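Local coordinates for protein L-amino acid deaminase (Proteus vulgaris, PDB 5I39) that probably catalyses the oxidative deamination of L-amino acids as a membrane-associated flavoenzyme that uses a bound FAD, at residues A33-A38 with R203-C208; A53-E58 with S383-A388; P270-G275 with F332-E337; G281-R286 with E326-E331. All coordinates share one frame; numbering follows the deposited sequence.

Contact 1 (A33-A38 with R203-C208); sequences ALPKQA and RIYTQC
In L34, chi1 (-170°) puts CG anti to the backbone N and chi2 (67°) then sets CD1, which lies over one face of the Y205 ring. Y205 sits on strand 203-205, an outermost strand of the sheet of the Rossmann-type FAD domain, and the loop 33-38 that leads into strand 40-43 of the same sheet packs against it. The methyl makes a CH-pi contact, L34 CD1 lying 4.2 Å from the centroid of the Y205 ring and 27° off its normal. P35 meets the same tyrosine tip to tip, with P35 CD 3.4 Å from Y205 CE2. P35 CG also lies over the centre of one face of the R203 guanidinium, 3.4 Å above its plane. A compact, rigid apolar ring suits this place, since it can lie against an aromatic and a flat cation at once; V64 and I230 also touch it. Farther along, C208, a residue of the FAD pocket whose side chain is about 7 Å from the cofactor, brings SG to 4.3 Å from L34 CD1. The polar ends are linked through water. One water donates to A33 O and accepts from Y205 OH at 2.7 Å. The other lies in plane at the edge of the guanidinium, where it accepts from R203 NH2 at 2.8 Å and donates to Q37 O at 2.8 Å.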
loop_
_atom_site.group_PDB
_atom_site.type_symbol
_atom_site.label_atom_id
_atom_site.label_comp_id
_atom_site.label_asym_id
_atom_site.label_seq_id
_atom_site.Cartn_x
_atom_site.Cartn_y
_atom_site.Cartn_z
ATOM N N ALA A 33 -29.002 9.540 1.370
ATOM C CA ALA A 33 -29.307 8.352 2.164
ATOM C C ALA A 33 -28.521 7.139 1.694
ATOM O O ALA A 33 -28.121 7.052 0.532
ATOM C CB ALA A 33 -30.796 8.057 2.117
ATOM N N LEU A 34 -28.306 6.204 2.611
ATOM C CA LEU A 34 -27.681 4.934 2.285
ATOM C C LEU A 34 -28.580 4.203 1.284
ATOM O O LEU A 34 -29.789 4.124 1.508
ATOM C CB LEU A 34 -27.513 4.098 3.550
ATOM C CG LEU A 34 -26.666 2.836 3.446
ATOM C CD1 LEU A 34 -25.213 3.204 3.181
ATOM C CD2 LEU A 34 -26.808 2.038 4.733
ATOM N N PRO A 35 -28.012 3.689 0.169
ATOM C CA PRO A 35 -28.847 2.983 -0.805
ATOM C C PRO A 35 -29.522 1.748 -0.219
ATOM O O PRO A 35 -29.018 1.151 0.735
ATOM C CB PRO A 35 -27.853 2.584 -1.907
ATOM C CG PRO A 35 -26.743 3.559 -1.776
ATOM C CD PRO A 35 -26.619 3.784 -0.303
ATOM N N LYS A 36 -30.662 1.380 -0.791
ATOM C CA LYS A 36 -31.379 0.188 -0.343
ATOM C C LYS A 36 -30.676 -1.106 -0.740
ATOM O O LYS A 36 -30.805 -2.112 -0.048
ATOM C CB LYS A 36 -32.817 0.185 -0.872
ATOM C CG LYS A 36 -33.674 1.360 -0.412
ATOM C CD LYS A 36 -33.530 1.667 1.075
ATOM C CE LYS A 36 -34.627 2.591 1.578
ATOM N NZ LYS A 36 -34.719 3.867 0.814
ATOM N N GLN A 37 -29.923 -1.072 -1.840
ATOM C CA GLN A 37 -29.289 -2.271 -2.384
ATOM C C GLN A 37 -27.994 -1.917 -3.113
ATOM O O GLN A 37 -27.837 -0.802 -3.609
ATOM C CB GLN A 37 -30.278 -2.983 -3.323
ATOM C CG GLN A 37 -29.801 -4.268 -4.018
ATOM C CD GLN A 37 -28.936 -4.094 -5.272
ATOM O OE1 GLN A 37 -28.198 -5.012 -5.637
ATOM N NE2 GLN A 37 -29.017 -2.942 -5.936
ATOM N N ALA A 38 -27.076 -2.878 -3.160
ATOM C CA ALA A 38 -25.885 -2.797 -4.012
ATOM C C ALA A 38 -25.454 -4.205 -4.386
ATOM O O ALA A 38 -25.588 -5.125 -3.581
ATOM C CB ALA A 38 -24.756 -2.074 -3.298
ATOM N N ARG A 203 -20.305 4.369 -4.854
ATOM C CA ARG A 203 -20.839 5.266 -3.833
ATOM C C ARG A 203 -20.190 4.920 -2.501
ATOM O O ARG A 203 -20.133 3.751 -2.125
ATOM C CB ARG A 203 -22.362 5.199 -3.804
ATOM C CG ARG A 203 -22.951 5.757 -5.095
ATOM C CD ARG A 203 -24.460 5.881 -5.060
ATOM N NE ARG A 203 -25.125 4.586 -5.147
ATOM C CZ ARG A 203 -26.446 4.409 -5.102
ATOM N NH1 ARG A 203 -27.269 5.447 -4.959
ATOM N NH2 ARG A 203 -26.951 3.183 -5.192
ATOM N N ILE A 204 -19.659 5.941 -1.831
ATOM C CA ILE A 204 -18.829 5.759 -0.641
ATOM C C ILE A 204 -19.434 6.560 0.500
ATOM O O ILE A 204 -19.475 7.791 0.446
ATOM C CB ILE A 204 -17.369 6.212 -0.871
ATOM C CG1 ILE A 204 -16.794 5.538 -2.126
ATOM C CG2 ILE A 204 -16.525 5.887 0.362
ATOM C CD1 ILE A 204 -15.371 5.929 -2.485
ATOM N N TYR A 205 -19.883 5.859 1.537
ATOM C CA TYR A 205 -20.546 6.495 2.677
ATOM C C TYR A 205 -19.614 6.519 3.874
ATOM O O TYR A 205 -19.216 5.474 4.387
ATOM C CB TYR A 205 -21.882 5.806 2.971
ATOM C CG TYR A 205 -22.783 5.967 1.781
ATOM C CD1 TYR A 205 -23.564 7.112 1.621
ATOM C CD2 TYR A 205 -22.782 5.027 0.757
ATOM C CE1 TYR A 205 -24.348 7.291 0.494
ATOM C CE2 TYR A 205 -23.555 5.199 -0.377
ATOM C CZ TYR A 205 -24.339 6.332 -0.504
ATOM O OH TYR A 205 -25.110 6.489 -1.633
ATOM N N THR A 206 -19.247 7.732 4.279
ATOM C CA THR A 206 -18.340 7.965 5.396
ATOM C C THR A 206 -19.129 8.121 6.696
ATOM O O THR A 206 -20.353 8.274 6.684
ATOM C CB THR A 206 -17.480 9.209 5.140
ATOM O OG1 THR A 206 -18.326 10.321 4.834
ATOM C CG2 THR A 206 -16.548 8.963 3.971
ATOM N N GLN A 207 -18.422 8.074 7.822
ATOM C CA GLN A 207 -19.056 8.060 9.150
ATOM C C GLN A 207 -20.164 6.997 9.210
ATOM O O GLN A 207 -21.258 7.239 9.732
ATOM C CB GLN A 207 -19.603 9.449 9.513
ATOM C CG GLN A 207 -18.542 10.532 9.622
ATOM C CD GLN A 207 -18.054 11.037 8.276
ATOM O OE1 GLN A 207 -18.850 11.291 7.373
ATOM N NE2 GLN A 207 -16.742 11.197 8.136
ATOM N N CYS A 208 -19.862 5.826 8.653
ATOM C CA CYS A 208 -20.844 4.772 8.419
ATOM C C CYS A 208 -20.183 3.409 8.601
ATOM O O CYS A 208 -19.719 2.792 7.643
ATOM C CB CYS A 208 -21.434 4.919 7.015
ATOM S SG CYS A 208 -22.757 3.754 6.617
HETATM O O HOH W 1 -26.920 8.467 -1.598
HETATM O O HOH W 2 -26.118 0.548 -5.437
#

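Contact 2 (A53-E58 with S383-A388); sequences AINLVE and SAELTA
The flat carboxamide of N55 lies against the side of helix 383-388, with ND2 3.5 Å from E385 CA and OD1 3.4 Å from A388 CB. Its plane is turned 28° from that of the E385 carboxylate, which leads away from the contact. CG of N55 is anti to the backbone N (chi1 -169°), the rotation that carries the amide carbon toward the neighbouring helix. The polar ends find partners beyond the two segments: N55 OD1 accepts from R59 NH2, and E385 OE1 forms a salt bridge with R102. Helix 47-58 contains L48, an FAD-binding residue, and starts within what looks like the GxGxxG motif of a Rossmann-type fold; segments 53-58 and 383-388 cross at -55°, their axes 8.7 Å apart at closest approach. Within the second helix T387 OG1 is spent on S383 O, one turn back. Small residues permit the close approach. A384 CB stands 4.4 Å from N55 CB, and A388 CB, already against the amide oxygen, also meets L56 CD2 at 3.6 Å.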
loop_
_atom_site.group_PDB
_atom_site.type_symbol
_atom_site.label_atom_id
_atom_site.label_comp_id
_atom_site.label_asym_id
_atom_site.label_seq_id
_atom_site.Cartn_x
_atom_site.Cartn_y
_atom_site.Cartn_z
ATOM N N ALA A 53 -13.340 -2.024 -5.358
ATOM C CA ALA A 53 -14.578 -1.425 -5.866
ATOM C C ALA A 53 -14.461 -1.007 -7.330
ATOM O O ALA A 53 -15.352 -1.284 -8.131
ATOM C CB ALA A 53 -14.978 -0.236 -5.010
ATOM N N ILE A 54 -13.355 -0.360 -7.682
ATOM C CA ILE A 54 -13.113 0.028 -9.071
ATOM C C ILE A 54 -13.126 -1.195 -9.993
ATOM O O ILE A 54 -13.752 -1.180 -11.056
ATOM C CB ILE A 54 -11.773 0.780 -9.206
ATOM C CG1 ILE A 54 -11.885 2.173 -8.575
ATOM C CG2 ILE A 54 -11.349 0.909 -10.667
ATOM C CD1 ILE A 54 -10.553 2.816 -8.249
ATOM N N ASN A 55 -12.423 -2.245 -9.580
ATOM C CA ASN A 55 -12.353 -3.466 -10.368
ATOM C C ASN A 55 -13.741 -4.086 -10.587
ATOM O O ASN A 55 -14.069 -4.521 -11.690
ATOM C CB ASN A 55 -11.405 -4.451 -9.688
ATOM C CG ASN A 55 -11.063 -5.639 -10.564
ATOM O OD1 ASN A 55 -11.838 -6.582 -10.666
ATOM N ND2 ASN A 55 -9.893 -5.605 -11.189
ATOM N N LEU A 56 -14.556 -4.094 -9.537
ATOM C CA LEU A 56 -15.909 -4.642 -9.628
ATOM C C LEU A 56 -16.839 -3.828 -10.528
ATOM O O LEU A 56 -17.617 -4.408 -11.287
ATOM C CB LEU A 56 -16.500 -4.777 -8.230
ATOM C CG LEU A 56 -15.826 -5.855 -7.380
ATOM C CD1 LEU A 56 -16.140 -5.632 -5.912
ATOM C CD2 LEU A 56 -16.248 -7.256 -7.805
ATOM N N VAL A 57 -16.754 -2.501 -10.470
ATOM C CA VAL A 57 -17.575 -1.657 -11.343
ATOM C C VAL A 57 -17.217 -1.887 -12.816
ATOM O O VAL A 57 -18.098 -1.900 -13.675
ATOM C CB VAL A 57 -17.484 -0.163 -10.956
ATOM C CG1 VAL A 57 -18.099 0.736 -12.023
ATOM C CG2 VAL A 57 -18.167 0.071 -9.621
ATOM N N GLU A 58 -15.941 -2.107 -13.111
ATOM C CA GLU A 58 -15.531 -2.445 -14.478
ATOM C C GLU A 58 -16.156 -3.741 -14.996
ATOM O O GLU A 58 -16.311 -3.906 -16.201
ATOM C CB GLU A 58 -14.018 -2.545 -14.567
ATOM C CG GLU A 58 -13.332 -1.200 -14.440
ATOM C CD GLU A 58 -11.831 -1.303 -14.307
ATOM O OE1 GLU A 58 -11.313 -2.411 -14.050
ATOM O OE2 GLU A 58 -11.165 -0.256 -14.450
ATOM N N SER A 383 -4.198 -7.218 -6.030
ATOM C CA SER A 383 -5.041 -7.825 -4.994
ATOM C C SER A 383 -6.513 -7.450 -5.189
ATOM O O SER A 383 -7.384 -8.248 -4.873
ATOM C CB SER A 383 -4.553 -7.528 -3.579
ATOM O OG SER A 383 -4.606 -6.159 -3.287
ATOM N N ALA A 384 -6.789 -6.272 -5.752
ATOM C CA ALA A 384 -8.161 -5.903 -6.120
ATOM C C ALA A 384 -8.750 -6.882 -7.132
ATOM O O ALA A 384 -9.872 -7.366 -6.965
ATOM C CB ALA A 384 -8.194 -4.499 -6.692
ATOM N N GLU A 385 -7.994 -7.161 -8.189
ATOM C CA GLU A 385 -8.444 -8.110 -9.205
ATOM C C GLU A 385 -8.642 -9.506 -8.618
ATOM O O GLU A 385 -9.655 -10.157 -8.886
ATOM C CB GLU A 385 -7.477 -8.174 -10.379
ATOM C CG GLU A 385 -7.974 -9.089 -11.492
ATOM C CD GLU A 385 -7.061 -9.163 -12.692
ATOM O OE1 GLU A 385 -6.010 -8.502 -12.699
ATOM O OE2 GLU A 385 -7.396 -9.904 -13.633
ATOM N N LEU A 386 -7.665 -9.969 -7.841
ATOM C CA LEU A 386 -7.756 -11.291 -7.226
ATOM C C LEU A 386 -8.958 -11.401 -6.289
ATOM O O LEU A 386 -9.648 -12.418 -6.289
ATOM C CB LEU A 386 -6.466 -11.648 -6.483
ATOM C CG LEU A 386 -6.447 -13.042 -5.836
ATOM C CD1 LEU A 386 -6.701 -14.167 -6.838
ATOM C CD2 LEU A 386 -5.121 -13.249 -5.127
ATOM N N THR A 387 -9.205 -10.357 -5.504
ATOM C CA THR A 387 -10.340 -10.340 -4.587
ATOM C C THR A 387 -11.650 -10.487 -5.354
ATOM O O THR A 387 -12.514 -11.279 -4.975
ATOM C CB THR A 387 -10.344 -9.048 -3.761
ATOM O OG1 THR A 387 -9.163 -9.003 -2.955
ATOM C CG2 THR A 387 -11.548 -8.975 -2.850
ATOM N N ALA A 388 -11.790 -9.724 -6.432
ATOM C CA ALA A 388 -12.973 -9.819 -7.281
ATOM C C ALA A 388 -13.090 -11.202 -7.932
ATOM O O ALA A 388 -14.185 -11.765 -7.986
ATOM C CB ALA A 388 -12.963 -8.718 -8.329
#

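Contact 3 (P270-G275 with F332-E337); sequences PTAPGG and FPAFKE
T271 and A334, which touch across this contact, share one polar partner: S269 OG, just ahead of the first segment, is hydrogen-bonded to both T271 OG1 and A334 O. The threonine hydroxyl sits between its backbone N and carbonyl carbon (chi1 58°), where OG1 rests 3.3 Å from A334 CB. That methyl also lies 3.4 Å from T271 O, a close fit for which a side chain as small as alanine is well suited. Segment 332-337 follows helix 318-331 and makes a short 3-10 turn beginning at P333, with F335 N donating to F332 O at 3.0 Å. F332 points at the loop 270-275, which joins strands 257-266 and 276-279, and the end of F335 also comes near it. A272 CB meets the F335 ring at CE1, 3.8 Å away. P273 packs against both aromatics: its CG lies 3.8 Å from F332 CE1, and its CD comes 4.1 Å from F335 CZ, the proline and F335 side chains crossing at about a right angle. F285 stacks edge-to-face on both phenylalanines, and Y293 does so on F335. Direct contact between the segments is thus apolar packing, with S269 supplying the polar link, so the pairing depends more on shape than on directional bonds.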
loop_
_atom_site.group_PDB
_atom_site.type_symbol
_atom_site.label_atom_id
_atom_site.label_comp_id
_atom_site.label_asym_id
_atom_site.label_seq_id
_atom_site.Cartn_x
_atom_site.Cartn_y
_atom_site.Cartn_z
ATOM N N PRO A 270 18.122 21.825 -3.537
ATOM C CA PRO A 270 18.611 21.776 -4.919
ATOM C C PRO A 270 19.767 20.786 -5.150
ATOM O O PRO A 270 20.003 20.392 -6.292
ATOM C CB PRO A 270 19.056 23.219 -5.192
ATOM C CG PRO A 270 19.326 23.807 -3.856
ATOM C CD PRO A 270 18.398 23.125 -2.896
ATOM N N THR A 271 20.464 20.392 -4.082
ATOM C CA THR A 271 21.584 19.447 -4.168
ATOM C C THR A 271 21.273 18.035 -3.649
ATOM O O THR A 271 22.160 17.182 -3.626
ATOM C CB THR A 271 22.815 19.992 -3.414
ATOM O OG1 THR A 271 22.472 20.237 -2.047
ATOM C CG2 THR A 271 23.319 21.281 -4.057
ATOM N N ALA A 272 20.028 17.781 -3.243
ATOM C CA ALA A 272 19.612 16.433 -2.839
ATOM C C ALA A 272 19.726 15.476 -4.033
ATOM O O ALA A 272 19.585 15.903 -5.180
ATOM C CB ALA A 272 18.190 16.451 -2.304
ATOM N N PRO A 273 19.989 14.180 -3.772
ATOM C CA PRO A 273 20.310 13.273 -4.878
ATOM C C PRO A 273 19.119 12.724 -5.666
ATOM O O PRO A 273 19.330 12.091 -6.699
ATOM C CB PRO A 273 21.039 12.129 -4.177
ATOM C CG PRO A 273 20.424 12.080 -2.828
ATOM C CD PRO A 273 20.087 13.500 -2.466
ATOM N N GLY A 274 17.892 12.943 -5.192
ATOM C CA GLY A 274 16.725 12.323 -5.806
ATOM C C GLY A 274 16.621 10.857 -5.455
ATOM O O GLY A 274 17.458 10.304 -4.738
ATOM N N GLY A 275 15.571 10.232 -5.969
ATOM C CA GLY A 275 15.421 8.793 -5.893
ATOM C C GLY A 275 15.012 8.260 -4.535
ATOM O O GLY A 275 14.534 8.991 -3.663
ATOM N N PHE A 332 24.109 12.878 4.068
ATOM C CA PHE A 332 23.781 13.714 2.912
ATOM C C PHE A 332 23.599 15.161 3.370
ATOM O O PHE A 332 22.477 15.583 3.670
ATOM C CB PHE A 332 22.515 13.198 2.222
ATOM C CG PHE A 332 22.741 11.967 1.395
ATOM C CD1 PHE A 332 23.169 12.073 0.076
ATOM C CD2 PHE A 332 22.538 10.702 1.932
ATOM C CE1 PHE A 332 23.384 10.938 -0.693
ATOM C CE2 PHE A 332 22.756 9.564 1.168
ATOM C CZ PHE A 332 23.180 9.683 -0.144
ATOM N N PRO A 333 24.709 15.932 3.426
ATOM C CA PRO A 333 24.649 17.346 3.829
ATOM C C PRO A 333 23.736 18.229 2.977
ATOM O O PRO A 333 23.364 19.313 3.419
ATOM C CB PRO A 333 26.109 17.802 3.726
ATOM C CG PRO A 333 26.903 16.558 3.933
ATOM C CD PRO A 333 26.105 15.480 3.265
ATOM N N ALA A 334 23.351 17.760 1.789
ATOM C CA ALA A 334 22.280 18.394 1.011
ATOM C C ALA A 334 20.993 18.643 1.810
ATOM O O ALA A 334 20.259 19.573 1.498
ATOM C CB ALA A 334 21.964 17.563 -0.223
ATOM N N PHE A 335 20.721 17.813 2.823
ATOM C CA PHE A 335 19.537 17.972 3.679
ATOM C C PHE A 335 19.754 18.844 4.924
ATOM O O PHE A 335 18.825 19.012 5.712
ATOM C CB PHE A 335 19.020 16.599 4.132
ATOM C CG PHE A 335 18.592 15.702 3.003
ATOM C CD1 PHE A 335 17.519 16.047 2.189
ATOM C CD2 PHE A 335 19.250 14.500 2.764
ATOM C CE1 PHE A 335 17.116 15.214 1.152
ATOM C CE2 PHE A 335 18.853 13.663 1.730
ATOM C CZ PHE A 335 17.784 14.021 0.924
ATOM N N LYS A 336 20.950 19.409 5.104
ATOM C CA LYS A 336 21.288 20.155 6.329
ATOM C C LYS A 336 20.286 21.262 6.681
ATOM O O LYS A 336 19.954 21.438 7.853
ATOM C CB LYS A 336 22.705 20.740 6.226
ATOM C CG LYS A 336 23.199 21.494 7.458
ATOM C CD LYS A 336 23.240 20.618 8.697
ATOM C CE LYS A 336 23.847 21.358 9.873
ATOM N NZ LYS A 336 24.089 20.444 11.004
ATOM N N GLU A 337 19.813 21.992 5.671
ATOM C CA GLU A 337 18.864 23.098 5.871
ATOM C C GLU A 337 17.392 22.709 5.664
ATOM O O GLU A 337 16.519 23.577 5.697
ATOM C CB GLU A 337 19.213 24.275 4.945
ATOM C CG GLU A 337 20.671 24.728 4.991
ATOM C CD GLU A 337 21.141 25.127 6.381
ATOM O OE1 GLU A 337 20.327 25.654 7.170
ATOM O OE2 GLU A 337 22.336 24.917 6.684
#

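Contact 4 (G281-R286 with E326-E331); sequences GGIFFR and EKLKAE. With EDO (1,2-ethanediol), chain G.
K327 reaches from helix 318-331 to the backbone of the G281-G282 turn, its NZ donating to G281 O at 2.8 Å. The ammonium lies in the carbonyl plane, with a C=O...N angle of 148°. A bend at the end of the lysine chain (chi4 68°) turns NZ to this position, where G282 O is equally near but too poorly angled for a hydrogen bond; its partial negative charge probably adds some electrostatic attraction. Both glycines have positive phi, and a CB on G281 would be jammed against the preceding carbonyl oxygen. Alongside this polar tie runs an apolar patch. L328 presents CD1 to two residues of the strand, 3.4 Å from F285 CD2 and 3.9 Å from I283 CG2. The other branch of the isoleucine ends in CD1, which lies 3.7 Å from E331 CB, so the glutamate offers its aliphatic stem to the strand. Its carboxylate is held by T170 OG1 and W172 NE1. F285 also packs on V277 of strand 276-279. Away from the strand, O1 of an ethanediol, probably from the crystallisation liquor, donates to E326 OE2 and accepts from K329 NZ. The helix segment crosses the strand segment at -81°, the axes 8.9 Å apart. This is helix-on-sheet packing, in which a helix covers the antiparallel pair 276-279 and 283-287 of the large mixed sheet, consistent with the substrate domain of DAO-family flavoenzymes.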
loop_
_atom_site.group_PDB
_atom_site.type_symbol
_atom_site.label_atom_id
_atom_site.label_comp_id
_atom_site.label_asym_id
_atom_site.label_seq_id
_atom_site.Cartn_x
_atom_site.Cartn_y
_atom_site.Cartn_z
ATOM N N GLY A 281 23.133 1.660 8.687
ATOM C CA GLY A 281 22.944 2.716 9.681
ATOM C C GLY A 281 21.531 3.275 9.708
ATOM O O GLY A 281 21.293 4.320 10.312
ATOM N N GLY A 282 20.597 2.579 9.060
ATOM C CA GLY A 282 19.188 2.953 9.054
ATOM C C GLY A 282 18.861 4.256 8.352
ATOM O O GLY A 282 18.034 5.021 8.837
ATOM N N ILE A 283 19.498 4.503 7.208
ATOM C CA ILE A 283 19.292 5.741 6.450
ATOM C C ILE A 283 18.389 5.435 5.255
ATOM O O ILE A 283 18.782 4.714 4.333
ATOM C CB ILE A 283 20.626 6.361 5.991
ATOM C CG1 ILE A 283 21.523 6.627 7.210
ATOM C CG2 ILE A 283 20.378 7.655 5.218
ATOM C CD1 ILE A 283 22.966 6.945 6.883
ATOM N N PHE A 284 17.180 5.995 5.289
ATOM C CA PHE A 284 16.148 5.713 4.293
ATOM C C PHE A 284 15.488 7.007 3.871
ATOM O O PHE A 284 14.977 7.734 4.720
ATOM C CB PHE A 284 15.079 4.778 4.868
ATOM C CG PHE A 284 15.639 3.545 5.505
ATOM C CD1 PHE A 284 16.214 2.552 4.725
ATOM C CD2 PHE A 284 15.618 3.380 6.887
ATOM C CE1 PHE A 284 16.755 1.415 5.306
ATOM C CE2 PHE A 284 16.155 2.244 7.474
ATOM C CZ PHE A 284 16.720 1.258 6.682
ATOM N N PHE A 285 15.484 7.297 2.573
ATOM C CA PHE A 285 14.714 8.429 2.073
ATOM C C PHE A 285 14.189 8.199 0.670
ATOM O O PHE A 285 14.702 7.358 -0.075
ATOM C CB PHE A 285 15.502 9.741 2.157
ATOM C CG PHE A 285 16.764 9.766 1.346
ATOM C CD1 PHE A 285 16.743 10.109 -0.001
ATOM C CD2 PHE A 285 17.989 9.485 1.942
ATOM C CE1 PHE A 285 17.919 10.156 -0.742
ATOM C CE2 PHE A 285 19.164 9.526 1.209
ATOM C CZ PHE A 285 19.132 9.867 -0.132
ATOM N N ARG A 286 13.160 8.970 0.336
ATOM C CA ARG A 286 12.457 8.856 -0.936
ATOM C C ARG A 286 11.966 10.231 -1.355
ATOM O O ARG A 286 11.205 10.865 -0.622
ATOM C CB ARG A 286 11.261 7.914 -0.805
ATOM C CG ARG A 286 10.402 7.847 -2.058
ATOM C CD ARG A 286 9.129 7.071 -1.832
ATOM N NE ARG A 286 8.237 7.703 -0.863
ATOM C CZ ARG A 286 7.410 8.717 -1.111
ATOM N NH1 ARG A 286 7.341 9.300 -2.310
ATOM N NH2 ARG A 286 6.652 9.161 -0.129
ATOM N N GLU A 326 19.327 13.800 12.039
ATOM C CA GLU A 326 20.729 14.185 12.177
ATOM C C GLU A 326 21.670 13.263 11.409
ATOM O O GLU A 326 22.589 13.739 10.737
ATOM C CB GLU A 326 21.127 14.257 13.652
ATOM C CG GLU A 326 20.577 15.486 14.359
ATOM C CD GLU A 326 21.212 16.767 13.855
ATOM O OE1 GLU A 326 22.450 16.887 13.944
ATOM O OE2 GLU A 326 20.483 17.652 13.363
ATOM N N LYS A 327 21.452 11.955 11.486
ATOM C CA LYS A 327 22.341 11.048 10.750
ATOM C C LYS A 327 22.071 11.068 9.243
ATOM O O LYS A 327 23.003 10.913 8.463
ATOM C CB LYS A 327 22.393 9.639 11.343
ATOM C CG LYS A 327 21.120 8.835 11.316
ATOM C CD LYS A 327 21.348 7.487 11.985
ATOM C CE LYS A 327 20.051 6.743 12.229
ATOM N NZ LYS A 327 19.423 6.315 10.955
ATOM N N LEU A 328 20.825 11.319 8.838
ATOM C CA LEU A 328 20.517 11.578 7.421
ATOM C C LEU A 328 21.318 12.775 6.896
ATOM O O LEU A 328 21.934 12.707 5.829
ATOM C CB LEU A 328 19.017 11.830 7.223
ATOM C CG LEU A 328 18.548 12.287 5.832
ATOM C CD1 LEU A 328 18.856 11.241 4.773
ATOM C CD2 LEU A 328 17.063 12.610 5.848
ATOM N N LYS A 329 21.291 13.866 7.656
ATOM C CA LYS A 329 22.011 15.087 7.296
ATOM C C LYS A 329 23.529 14.914 7.318
ATOM O O LYS A 329 24.228 15.518 6.507
ATOM C CB LYS A 329 21.595 16.232 8.221
ATOM C CG LYS A 329 20.163 16.681 7.993
ATOM C CD LYS A 329 19.641 17.537 9.130
ATOM C CE LYS A 329 18.174 17.866 8.923
ATOM N NZ LYS A 329 17.611 18.660 10.041
ATOM N N ALA A 330 24.033 14.093 8.236
ATOM C CA ALA A 330 25.465 13.779 8.278
ATOM C C ALA A 330 25.901 13.005 7.031
ATOM O O ALA A 330 26.969 13.259 6.482
ATOM C CB ALA A 330 25.807 12.992 9.531
ATOM N N GLU A 331 25.062 12.076 6.579
ATOM C CA GLU A 331 25.372 11.274 5.396
ATOM C C GLU A 331 25.143 12.038 4.092
ATOM O O GLU A 331 25.885 11.851 3.128
ATOM C CB GLU A 331 24.575 9.969 5.409
ATOM C CG GLU A 331 24.898 9.003 4.268
ATOM C CD GLU A 331 26.374 8.658 4.148
ATOM O OE1 GLU A 331 27.071 8.569 5.183
ATOM O OE2 GLU A 331 26.845 8.476 3.007
HETATM C C1 EDO G . 17.209 17.388 13.421
HETATM O O1 EDO G . 18.099 17.228 12.315
HETATM C C2 EDO G . 17.132 18.858 13.828
HETATM O O2 EDO G . 16.727 19.702 12.741
#

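The four contacts fall into two groups on opposite sides of the chain's centre. Contacts 1 and 2 belong to the dinucleotide-binding part, their centres 19 Å apart and their segments alternating along the chain; C208 of contact 1 lines the FAD pocket, its side chain about 7 Å from the FAD, and the A384 side chain of contact 2 is about 10 Å from it. Contacts 3 and 4, with centres 11 Å apart, touch each other beside the large mixed sheet: F332 CE2 packs 3.6 Å from F285 CE2, and P273 CG lies 3.7 Å from F285 CZ. F285 is about 12 Å, side chain to ligand, from the FAD. Contact 4 is nested within contact 3, and both within contact 2.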